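Local coordinates for PF04016 domain protein (Desulfitobacterium hafniense, PDB 3L5O) that is of unknown function but combines enolase-like and Rossmann-like folds and may have a role in heavy-metal chelation, at residues Ser135-Gly148 against Phe182-Cys194. Numbering follows the deposited sequence.
Sequences SQNEVKGKKVGVVG and FILPECDYVYITC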
loop_
_atom_site.group_PDB
_atom_site.type_symbol
_atom_site.label_atom_id
_atom_site.label_comp_id
_atom_site.label_asym_id
_atom_site.label_seq_id
_atom_site.Cartn_x
_atom_site.Cartn_y
_atom_site.Cartn_z
ATOM N N SER A 135 15.179 -7.350 6.503
ATOM C CA SER A 135 15.438 -6.783 7.830
ATOM C C SER A 135 15.532 -7.816 8.958
ATOM O O SER A 135 15.419 -7.461 10.124
ATOM C CB SER A 135 14.398 -5.698 8.156
ATOM O OG SER A 135 13.077 -6.144 7.924
ATOM N N GLN A 136 15.791 -9.077 8.620
ATOM C CA GLN A 136 15.919 -10.133 9.629
ATOM C C GLN A 136 17.062 -9.871 10.591
ATOM O O GLN A 136 16.900 -9.998 11.801
ATOM C CB GLN A 136 16.195 -11.478 8.985
ATOM C CG GLN A 136 15.090 -12.018 8.126
ATOM C CD GLN A 136 15.551 -13.268 7.410
ATOM O OE1 GLN A 136 15.922 -13.229 6.230
ATOM N NE2 GLN A 136 15.590 -14.367 8.137
ATOM N N ASN A 137 18.230 -9.545 10.046
ATOM C CA ASN A 137 19.382 -9.201 10.878
ATOM C C ASN A 137 19.120 -8.000 11.791
ATOM O O ASN A 137 19.410 -8.034 12.982
ATOM C CB ASN A 137 20.612 -8.953 10.001
ATOM C CG ASN A 137 21.237 -10.242 9.519
ATOM O OD1 ASN A 137 21.705 -11.049 10.321
ATOM N ND2 ASN A 137 21.234 -10.453 8.208
ATOM N N GLU A 138 18.515 -6.967 11.229
ATOM C CA GLU A 138 18.308 -5.708 11.931
ATOM C C GLU A 138 17.376 -5.796 13.135
ATOM O O GLU A 138 17.586 -5.112 14.131
ATOM C CB GLU A 138 17.727 -4.697 10.970
ATOM C CG GLU A 138 18.008 -3.279 11.383
ATOM C CD GLU A 138 17.460 -2.317 10.376
ATOM O OE1 GLU A 138 16.296 -2.527 9.974
ATOM O OE2 GLU A 138 18.197 -1.381 9.993
ATOM N N VAL A 139 16.352 -6.643 13.029
ATOM C CA VAL A 139 15.307 -6.740 14.040
ATOM C C VAL A 139 15.559 -7.817 15.078
ATOM O O VAL A 139 14.736 -7.993 15.963
ATOM C CB VAL A 139 13.918 -6.986 13.398
ATOM C CG1 VAL A 139 13.587 -5.903 12.393
ATOM C CG2 VAL A 139 13.831 -8.376 12.755
ATOM N N LYS A 140 16.675 -8.537 14.966
ATOM C CA LYS A 140 17.013 -9.608 15.885
ATOM C C LYS A 140 17.056 -9.076 17.310
ATOM O O LYS A 140 17.755 -8.105 17.571
ATOM C CB LYS A 140 18.406 -10.205 15.553
ATOM C CG LYS A 140 18.429 -11.335 14.515
ATOM C CD LYS A 140 19.713 -12.210 14.654
ATOM C CE LYS A 140 19.499 -13.665 14.164
ATOM N NZ LYS A 140 19.091 -13.747 12.721
ATOM N N GLY A 141 16.317 -9.717 18.213
ATOM C CA GLY A 141 16.258 -9.346 19.613
ATOM C C GLY A 141 15.437 -8.106 19.928
ATOM O O GLY A 141 15.374 -7.684 21.068
ATOM N N LYS A 142 14.773 -7.542 18.929
ATOM C CA LYS A 142 14.069 -6.273 19.081
ATOM C C LYS A 142 12.570 -6.488 19.121
ATOM O O LYS A 142 12.081 -7.572 18.833
ATOM C CB LYS A 142 14.445 -5.331 17.945
ATOM C CG LYS A 142 15.931 -5.053 17.830
ATOM C CD LYS A 142 16.495 -4.462 19.110
ATOM C CE LYS A 142 17.789 -3.733 18.846
ATOM N NZ LYS A 142 18.550 -3.480 20.114
ATOM N N LYS A 143 11.854 -5.463 19.540
ATOM C CA LYS A 143 10.400 -5.495 19.537
ATOM C C LYS A 143 9.805 -5.007 18.211
ATOM O O LYS A 143 10.023 -3.867 17.768
ATOM C CB LYS A 143 9.835 -4.706 20.716
ATOM C CG LYS A 143 8.319 -4.844 20.842
ATOM C CD LYS A 143 7.794 -4.606 22.276
ATOM C CE LYS A 143 6.240 -4.694 22.350
ATOM N NZ LYS A 143 5.762 -6.107 22.339
ATOM N N VAL A 144 9.035 -5.878 17.583
ATOM C CA VAL A 144 8.522 -5.638 16.225
ATOM C C VAL A 144 6.988 -5.719 16.176
ATOM O O VAL A 144 6.361 -6.647 16.707
ATOM C CB VAL A 144 9.105 -6.656 15.212
ATOM C CG1 VAL A 144 8.512 -6.461 13.819
ATOM C CG2 VAL A 144 10.629 -6.567 15.178
ATOM N N GLY A 145 6.382 -4.722 15.557
ATOM C CA GLY A 145 4.940 -4.668 15.438
ATOM C C GLY A 145 4.605 -4.682 13.958
ATOM O O GLY A 145 5.161 -3.891 13.207
ATOM N N VAL A 146 3.687 -5.556 13.560
ATOM C CA VAL A 146 3.210 -5.674 12.176
ATOM C C VAL A 146 1.696 -5.497 12.134
ATOM O O VAL A 146 0.972 -6.209 12.811
ATOM C CB VAL A 146 3.543 -7.051 11.577
ATOM C CG1 VAL A 146 2.959 -7.166 10.153
ATOM C CG2 VAL A 146 5.062 -7.280 11.562
ATOM N N VAL A 147 1.216 -4.552 11.325
ATOM C CA VAL A 147 -0.215 -4.361 11.114
ATOM C C VAL A 147 -0.583 -4.888 9.713
ATOM O O VAL A 147 -0.065 -4.413 8.725
ATOM C CB VAL A 147 -0.593 -2.879 11.215
ATOM C CG1 VAL A 147 -2.079 -2.668 11.006
ATOM C CG2 VAL A 147 -0.155 -2.286 12.557
ATOM N N GLY A 148 -1.465 -5.887 9.668
ATOM C CA GLY A 148 -1.893 -6.516 8.444
ATOM C C GLY A 148 -1.604 -7.985 8.417
ATOM O O GLY A 148 -0.876 -8.544 9.258
ATOM N N PHE A 182 -1.749 0.176 22.473
ATOM C CA PHE A 182 -1.038 -0.412 23.581
ATOM C C PHE A 182 0.332 -0.930 23.138
ATOM O O PHE A 182 1.272 -0.874 23.883
ATOM C CB PHE A 182 -1.865 -1.550 24.210
ATOM C CG PHE A 182 -3.159 -1.092 24.841
ATOM C CD1 PHE A 182 -4.260 -0.801 24.067
ATOM C CD2 PHE A 182 -3.253 -0.908 26.207
ATOM C CE1 PHE A 182 -5.451 -0.360 24.652
ATOM C CE2 PHE A 182 -4.440 -0.485 26.788
ATOM C CZ PHE A 182 -5.538 -0.217 26.000
ATOM N N ILE A 183 0.449 -1.417 21.913
ATOM C CA ILE A 183 1.626 -2.165 21.498
ATOM C C ILE A 183 2.595 -1.340 20.677
ATOM O O ILE A 183 3.810 -1.434 20.901
ATOM C CB ILE A 183 1.226 -3.413 20.655
ATOM C CG1 ILE A 183 0.541 -4.431 21.550
ATOM C CG2 ILE A 183 2.464 -4.043 19.985
ATOM C CD1 ILE A 183 0.130 -5.627 20.838
ATOM N N LEU A 184 2.091 -0.584 19.690
ATOM C CA LEU A 184 2.989 0.082 18.755
ATOM C C LEU A 184 3.962 1.080 19.381
ATOM O O LEU A 184 5.065 1.193 18.855
ATOM C CB LEU A 184 2.244 0.730 17.580
ATOM C CG LEU A 184 1.499 -0.274 16.666
ATOM C CD1 LEU A 184 0.843 0.434 15.484
ATOM C CD2 LEU A 184 2.407 -1.383 16.180
ATOM N N PRO A 185 3.563 1.865 20.395
ATOM C CA PRO A 185 4.513 2.766 21.070
ATOM C C PRO A 185 5.718 2.088 21.727
ATOM O O PRO A 185 6.729 2.767 21.932
ATOM C CB PRO A 185 3.627 3.518 22.078
ATOM C CG PRO A 185 2.271 3.508 21.447
ATOM C CD PRO A 185 2.194 2.080 20.902
ATOM N N GLU A 186 5.632 0.784 22.008
ATOM C CA GLU A 186 6.761 0.010 22.544
ATOM C C GLU A 186 7.686 -0.571 21.463
ATOM O O GLU A 186 8.717 -1.156 21.793
ATOM C CB GLU A 186 6.257 -1.169 23.389
ATOM C CG GLU A 186 5.230 -0.835 24.453
ATOM C CD GLU A 186 5.567 0.446 25.188
ATOM O OE1 GLU A 186 6.419 0.423 26.112
ATOM O OE2 GLU A 186 4.993 1.491 24.816
ATOM N N CYS A 187 7.322 -0.435 20.194
ATOM C CA CYS A 187 8.029 -1.153 19.117
ATOM C C CYS A 187 9.232 -0.405 18.574
ATOM O O CYS A 187 9.175 0.800 18.366
ATOM C CB CYS A 187 7.069 -1.498 17.992
ATOM S SG CYS A 187 5.866 -2.757 18.480
ATOM N N ASP A 188 10.339 -1.131 18.417
ATOM C CA ASP A 188 11.534 -0.628 17.744
ATOM C C ASP A 188 11.383 -0.555 16.235
ATOM O O ASP A 188 11.988 0.288 15.590
ATOM C CB ASP A 188 12.718 -1.539 18.071
ATOM C CG ASP A 188 12.931 -1.688 19.549
ATOM O OD1 ASP A 188 13.047 -0.642 20.233
ATOM O OD2 ASP A 188 12.971 -2.803 20.110
ATOM N N TYR A 189 10.631 -1.491 15.663
ATOM C CA TYR A 189 10.403 -1.539 14.216
ATOM C C TYR A 189 8.940 -1.827 13.976
ATOM O O TYR A 189 8.360 -2.686 14.635
ATOM C CB TYR A 189 11.238 -2.625 13.546
ATOM C CG TYR A 189 12.704 -2.342 13.599
ATOM C CD1 TYR A 189 13.306 -1.554 12.625
ATOM C CD2 TYR A 189 13.493 -2.801 14.662
ATOM C CE1 TYR A 189 14.654 -1.256 12.677
ATOM C CE2 TYR A 189 14.875 -2.496 14.727
ATOM C CZ TYR A 189 15.426 -1.709 13.730
ATOM O OH TYR A 189 16.759 -1.383 13.754
ATOM N N VAL A 190 8.353 -1.123 13.022
ATOM C CA VAL A 190 6.933 -1.296 12.688
ATOM C C VAL A 190 6.751 -1.437 11.181
ATOM O O VAL A 190 7.323 -0.680 10.409
ATOM C CB VAL A 190 6.104 -0.102 13.209
ATOM C CG1 VAL A 190 4.661 -0.236 12.799
ATOM C CG2 VAL A 190 6.228 0.003 14.720
ATOM N N TYR A 191 5.966 -2.426 10.778
ATOM C CA TYR A 191 5.517 -2.603 9.398
ATOM C C TYR A 191 4.004 -2.493 9.326
ATOM O O TYR A 191 3.291 -3.130 10.110
ATOM C CB TYR A 191 5.921 -3.998 8.880
ATOM C CG TYR A 191 7.378 -4.259 9.039
ATOM C CD1 TYR A 191 7.887 -4.628 10.291
ATOM C CD2 TYR A 191 8.266 -4.110 7.976
ATOM C CE1 TYR A 191 9.225 -4.837 10.488
ATOM C CE2 TYR A 191 9.638 -4.345 8.161
ATOM C CZ TYR A 191 10.104 -4.700 9.431
ATOM O OH TYR A 191 11.438 -4.916 9.687
ATOM N N ILE A 192 3.500 -1.740 8.357
ATOM C CA ILE A 192 2.084 -1.503 8.238
ATOM C C ILE A 192 1.651 -1.798 6.805
ATOM O O ILE A 192 2.200 -1.247 5.850
ATOM C CB ILE A 192 1.724 -0.037 8.587
ATOM C CG1 ILE A 192 2.187 0.353 9.995
ATOM C CG2 ILE A 192 0.205 0.197 8.478
ATOM C CD1 ILE A 192 2.232 1.876 10.201
ATOM N N THR A 193 0.641 -2.639 6.673
ATOM C CA THR A 193 -0.002 -2.848 5.406
ATOM C C THR A 193 -0.525 -1.565 4.729
ATOM O O THR A 193 -1.076 -0.652 5.362
ATOM C CB THR A 193 -1.155 -3.830 5.544
ATOM O OG1 THR A 193 -1.815 -3.941 4.280
ATOM C CG2 THR A 193 -2.268 -3.309 6.548
ATOM N N CYS A 194 -0.377 -1.530 3.415
ATOM C CA CYS A 194 -0.812 -0.376 2.620
ATOM C C CYS A 194 -2.355 -0.302 2.636
ATOM O O CYS A 194 -2.917 0.736 2.303
ATOM C CB CYS A 194 -0.274 -0.498 1.195
ATOM S SG CYS A 194 -0.864 -1.982 0.331
#
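Both tyrosines of strand 189-193 that face the loop 135-142 set CG opposite the carbonyl carbon (chi1 -67° in Tyr189, -54° in Tyr191), a torsion that carries the Tyr191 ring out over the face bearing Val144 and Val146, toward that loop, and lets Tyr189 reach Val139. Tyr191 extends far enough for its OH to donate to Ser135 OG at 2.7 Å; the small serine suits a buried site, its hydroxyl accepting from the phenol while bonded to the carbonyl of Pro131. Val144 CG1 meets the edge of this ring at CE1, 3.8 Å away. Val139 CG1 sits over one face of the Tyr189 ring in a CH-pi contact, 4.1 Å from the centroid, while Glu138 CG touches the phenol OH and its carboxylate runs on to a salt bridge with Arg214. With an alanine at Tyr189, Val139 would probably lose its aromatic partner and a gap would open beside the Glu138 side chain. The two strands are parallel neighbours at the middle of the mixed sheet of the Rossmann-like domain, nearly aligned at 6°, and laced by near-linear bonds such as Gly145 N to Tyr189 O. Where they start, Asp188 OD2 accepts Lys143 N at 2.9 Å, on the anti side of the carboxylate. Gly145 suits its place because a CB would collide with Leu184 CD2 and Cys187 SG. Beyond it, Val147 CG2 packs against Leu184 CD1 at 4.1 Å, branched aliphatics filling the face that helix 202-208 covers through Leu205.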